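Local atomic coordinates of N-deoxyribosyltransferase (Bacillus psychrosaccharolyticus, PDB entry 6EVS), a protein that catalyses the transfer of 2-deoxyribose from one nucleobase to another, a reaction used in the enzymatic synthesis of modified nucleosides. Residues T80-A83 / W84-A88; F49-R52 / T53-K57. All coordinates share one frame; numbering follows the deposited sequence.

Overall arrangement
The chain folds around a parallel beta-sheet, and each contact lies in the first turns of a helix. Contact 1 (80-88) opens helix 80-91, with its centre about 9 Å from the centre of the chain. Contact 2 (49-57) opens helix 49-65 and sits farther out, its centre about 19 Å away. The two contact centres lie about 17 Å apart, yet the helices meet through aromatic rings, Trp-84 CH2 standing 3.9 Å from Phe-56 CE1. Both contacts also pack on the same neighbouring subunit of the hexamer. Contact 1 carries Glu-85, hydrogen-bonded to Tyr-5 and probably the active-site glutamate of this family; contact 2 meets three neighbouring subunits.

Contact 1. Residues T80-A83 / W84-A88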
loop_
_atom_site.group_PDB
_atom_site.type_symbol
_atom_site.label_atom_id
_atom_site.label_comp_id
_atom_site.label_asym_id
_atom_site.label_seq_id
_atom_site.Cartn_x
_atom_site.Cartn_y
_atom_site.Cartn_z
ATOM N N THR A 80 1.969 21.794 -10.768
ATOM C CA THR A 80 2.948 20.741 -10.497
ATOM C C THR A 80 2.657 20.034 -9.173
ATOM O O THR A 80 2.520 18.800 -9.120
ATOM C CB THR A 80 4.352 21.364 -10.513
ATOM O OG1 THR A 80 4.450 22.237 -11.644
ATOM C CG2 THR A 80 5.411 20.310 -10.650
ATOM N N GLY A 81 2.549 20.798 -8.086
ATOM C CA GLY A 81 2.270 20.177 -6.798
ATOM C C GLY A 81 0.892 19.548 -6.761
ATOM O O GLY A 81 0.709 18.472 -6.189
ATOM N N THR A 82 -0.100 20.207 -7.378
ATOM C CA THR A 82 -1.438 19.614 -7.435
ATOM C C THR A 82 -1.404 18.284 -8.173
ATOM O O THR A 82 -1.935 17.275 -7.684
ATOM C CB THR A 82 -2.424 20.575 -8.109
ATOM O OG1 THR A 82 -2.587 21.734 -7.282
ATOM C CG2 THR A 82 -3.792 19.894 -8.304
ATOM N N ALA A 83 -0.745 18.252 -9.334
ATOM C CA ALA A 83 -0.645 17.004 -10.091
ATOM C C ALA A 83 0.034 15.907 -9.268
ATOM O O ALA A 83 -0.408 14.749 -9.273
ATOM C CB ALA A 83 0.120 17.253 -11.396
ATOM N N TRP A 84 1.095 16.271 -8.536
ATOM C CA TRP A 84 1.761 15.337 -7.619
ATOM C C TRP A 84 0.783 14.805 -6.576
ATOM O O TRP A 84 0.735 13.591 -6.295
ATOM C CB TRP A 84 2.959 16.062 -6.964
ATOM C CG TRP A 84 3.885 15.197 -6.123
ATOM C CD1 TRP A 84 5.104 14.692 -6.495
ATOM C CD2 TRP A 84 3.656 14.744 -4.781
ATOM N NE1 TRP A 84 5.636 13.931 -5.472
ATOM C CE2 TRP A 84 4.779 13.960 -4.404
ATOM C CE3 TRP A 84 2.626 14.935 -3.854
ATOM C CZ2 TRP A 84 4.898 13.366 -3.133
ATOM C CZ3 TRP A 84 2.739 14.314 -2.581
ATOM C CH2 TRP A 84 3.867 13.543 -2.248
ATOM N N GLU A 85 -0.026 15.691 -6.001
ATOM C CA GLU A 85 -0.973 15.256 -4.977
ATOM C C GLU A 85 -2.062 14.358 -5.545
ATOM O O GLU A 85 -2.571 13.495 -4.825
ATOM C CB GLU A 85 -1.595 16.471 -4.286
ATOM C CG GLU A 85 -0.538 17.282 -3.535
ATOM C CD GLU A 85 -1.063 18.597 -3.001
ATOM O OE1 GLU A 85 -2.031 19.165 -3.563
ATOM O OE2 GLU A 85 -0.481 19.070 -2.010
ATOM N N LEU A 86 -2.460 14.548 -6.805
ATOM C CA LEU A 86 -3.444 13.614 -7.375
ATOM C C LEU A 86 -2.822 12.250 -7.654
ATOM O O LEU A 86 -3.480 11.223 -7.473
ATOM C CB LEU A 86 -4.063 14.188 -8.661
ATOM C CG LEU A 86 -4.785 15.524 -8.501
ATOM C CD1 LEU A 86 -5.054 16.126 -9.885
ATOM C CD2 LEU A 86 -6.091 15.343 -7.731
ATOM N N GLY A 87 -1.561 12.208 -8.093
ATOM C CA GLY A 87 -0.902 10.918 -8.262
ATOM C C GLY A 87 -0.733 10.173 -6.942
ATOM O O GLY A 87 -1.025 8.979 -6.837
ATOM N N ALA A 88 -0.263 10.875 -5.903
ATOM C CA ALA A 88 -0.209 10.256 -4.582
ATOM C C ALA A 88 -1.588 9.771 -4.143
ATOM O O ALA A 88 -1.741 8.633 -3.669
ATOM C CB ALA A 88 0.368 11.244 -3.564
#
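Glu-85 folds its side chain back over the Gly-81 carbonyl, one turn earlier in the helix. Its first carbon, CB, lies 3.5 Å from Thr-82 O. CG then descends on Gly-81 O, 3.2 Å away, a place it reaches because chi1 (-64°) sets it beside its own backbone N and anti to the carbonyl carbon. Beyond CG the chain is extended, and CD is still 3.6 Å from Gly-81 O. At the tip OE1 lies 3.9 Å from Thr-82 CA, while OE2 is hydrogen-bonded to Tyr-5 OH on strand 3-7. The Gly-81 oxygen crossed by this chain is already engaged by the backbone, accepting from Glu-85 N at 2.9 Å. The turn belongs to the beta-alpha-beta unit of strand 68-72, helix 80-91 and strand 96-99, in the parallel sheet of a nucleoside 2-deoxyribosyltransferase. Family members use a glutamate as nucleophile, and Glu-85, held by Tyr-5, probably fills that role. Leu-86 faces the sheet from the same turn: its CG comes 3.4 Å from Thr-82 O, and its CD1 approaches Thr-82 CG2 at 4.3 Å. From there Leu-86 packs on Val-96 and Leu-98, and Thr-82 on Ala-7 and Ile-73. Trp-84 leaves in another direction. Its CB is 3.4 Å from Gly-81 O, but CG stands anti to the backbone N (chi1 -172°), carrying the indole away from 80-83. There it packs against Gly-87 of a neighbouring subunit, and NE1 makes a weak hydrogen bond to Ser-113 OG of that subunit. Ala-83 is also drawn into this interface, against Thr-80 of the same partner chain.

Contact 2. Residues F49-R52 / T53-K57; sequences FEWR and TFVFK
Thr-53 turns its hydroxyl back onto Phe-49, in the first turns of helix 49-65, which meets three neighbouring subunits of the hexamer. Phe-49 O accepts twice, from Thr-53 OG1 at 2.7 Å and from Thr-53 N at 2.9 Å, the two donors coming from opposite faces of the carbonyl plane. A chi1 of -54° holds OG1 beside its own backbone N, within reach of that oxygen. With its proton given to the carbonyl, OG1 also accepts from a water at 2.8 Å and sits over one face of the Phe-49 ring. The Arg-52 guanidinium has Phe-49 CE1 over one face, 3.2 Å above its plane; NE forms a salt bridge with Asp-112 OD1 of a neighbouring subunit, and NH1 is hydrogen-bonded to Tyr-137 O of that subunit. On another flank the indole NE1 of Trp-51 is satisfied by Gln-40 O. Phe-54 N donates to Glu-50 O at 2.9 Å, while Glu-50 CG leans on Phe-54 CE2 at 3.4 Å. Val-55 N donates to Trp-51 O, and Val-55 CG2 makes a CH-pi contact over the five-membered ring of Trp-51, 3.8 Å from the centroid and 23° off the normal.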
loop_
_atom_site.group_PDB
_atom_site.type_symbol
_atom_site.label_atom_id
_atom_site.label_comp_id
_atom_site.label_asym_id
_atom_site.label_seq_id
_atom_site.Cartn_x
_atom_site.Cartn_y
_atom_site.Cartn_z
ATOM N N PHE A 49 13.914 25.116 6.561
ATOM C CA PHE A 49 13.817 23.660 6.465
ATOM C C PHE A 49 12.698 23.124 7.350
ATOM O O PHE A 49 11.954 22.223 6.943
ATOM C CB PHE A 49 15.144 22.993 6.839
ATOM C CG PHE A 49 15.141 21.508 6.608
ATOM C CD1 PHE A 49 15.359 21.001 5.342
ATOM C CD2 PHE A 49 14.879 20.629 7.640
ATOM C CE1 PHE A 49 15.328 19.645 5.105
ATOM C CE2 PHE A 49 14.846 19.266 7.406
ATOM C CZ PHE A 49 15.074 18.778 6.135
ATOM N N GLU A 50 12.574 23.651 8.572
ATOM C CA GLU A 50 11.457 23.263 9.432
ATOM C C GLU A 50 10.112 23.504 8.747
ATOM O O GLU A 50 9.210 22.656 8.798
ATOM C CB GLU A 50 11.532 24.033 10.751
ATOM C CG GLU A 50 10.509 23.603 11.787
ATOM C CD GLU A 50 10.806 24.141 13.164
ATOM O OE1 GLU A 50 10.034 24.994 13.669
ATOM O OE2 GLU A 50 11.823 23.723 13.766
ATOM N N TRP A 51 9.952 24.675 8.115
ATOM C CA TRP A 51 8.683 25.012 7.474
ATOM C C TRP A 51 8.410 24.106 6.277
ATOM O O TRP A 51 7.292 23.586 6.126
ATOM C CB TRP A 51 8.684 26.500 7.070
ATOM C CG TRP A 51 7.460 26.879 6.312
ATOM C CD1 TRP A 51 6.275 27.329 6.824
ATOM C CD2 TRP A 51 7.284 26.805 4.898
ATOM N NE1 TRP A 51 5.369 27.536 5.808
ATOM C CE2 TRP A 51 5.969 27.230 4.614
ATOM C CE3 TRP A 51 8.118 26.434 3.836
ATOM C CZ2 TRP A 51 5.465 27.283 3.314
ATOM C CZ3 TRP A 51 7.615 26.492 2.543
ATOM C CH2 TRP A 51 6.299 26.901 2.299
ATOM N N ARG A 52 9.423 23.871 5.436
ATOM C CA ARG A 52 9.242 22.978 4.292
ATOM C C ARG A 52 8.872 21.562 4.750
ATOM O O ARG A 52 8.014 20.906 4.150
ATOM C CB ARG A 52 10.512 22.972 3.428
ATOM C CG ARG A 52 11.368 21.722 3.563
ATOM C CD ARG A 52 12.633 21.708 2.712
ATOM N NE ARG A 52 13.140 20.339 2.556
ATOM C CZ ARG A 52 14.113 19.995 1.718
ATOM N NH1 ARG A 52 14.677 20.924 0.950
ATOM N NH2 ARG A 52 14.511 18.726 1.628
ATOM N N THR A 53 9.488 21.090 5.831
ATOM C CA THR A 53 9.215 19.744 6.325
ATOM C C THR A 53 7.802 19.639 6.871
ATOM O O THR A 53 7.067 18.702 6.532
ATOM C CB THR A 53 10.243 19.370 7.389
ATOM O OG1 THR A 53 11.555 19.545 6.855
ATOM C CG2 THR A 53 10.038 17.910 7.873
ATOM N N PHE A 54 7.410 20.579 7.741
ATOM C CA PHE A 54 6.100 20.477 8.375
ATOM C C PHE A 54 4.974 20.622 7.359
ATOM O O PHE A 54 3.953 19.933 7.457
ATOM C CB PHE A 54 5.965 21.522 9.476
ATOM C CG PHE A 54 6.727 21.180 10.723
ATOM C CD1 PHE A 54 7.098 19.869 10.988
ATOM C CD2 PHE A 54 7.087 22.170 11.624
ATOM C CE1 PHE A 54 7.817 19.543 12.146
ATOM C CE2 PHE A 54 7.795 21.850 12.779
ATOM C CZ PHE A 54 8.157 20.533 13.036
ATOM N N VAL A 55 5.132 21.520 6.390
ATOM C CA VAL A 55 4.082 21.699 5.392
ATOM C C VAL A 55 3.913 20.428 4.573
ATOM O O VAL A 55 2.792 19.940 4.371
ATOM C CB VAL A 55 4.390 22.914 4.501
ATOM C CG1 VAL A 55 3.517 22.865 3.240
ATOM C CG2 VAL A 55 4.162 24.217 5.268
ATOM N N PHE A 56 5.021 19.880 4.072
ATOM C CA PHE A 56 4.956 18.616 3.345
ATOM C C PHE A 56 4.287 17.536 4.186
ATOM O O PHE A 56 3.333 16.886 3.744
ATOM C CB PHE A 56 6.363 18.179 2.935
ATOM C CG PHE A 56 6.385 16.901 2.144
ATOM C CD1 PHE A 56 6.204 16.912 0.759
ATOM C CD2 PHE A 56 6.581 15.708 2.775
ATOM C CE1 PHE A 56 6.227 15.716 0.026
ATOM C CE2 PHE A 56 6.588 14.490 2.053
ATOM C CZ PHE A 56 6.402 14.510 0.672
ATOM N N LYS A 57 4.762 17.359 5.420
ATOM C CA LYS A 57 4.244 16.286 6.264
ATOM C C LYS A 57 2.785 16.520 6.604
ATOM O O LYS A 57 1.980 15.591 6.558
ATOM C CB LYS A 57 5.078 16.165 7.541
ATOM C CG LYS A 57 6.445 15.572 7.312
ATOM C CD LYS A 57 7.240 15.481 8.630
ATOM C CE LYS A 57 8.553 14.740 8.424
ATOM N NZ LYS A 57 9.017 14.006 9.642
HETATM O O HOH W 1 12.095 18.779 4.184
#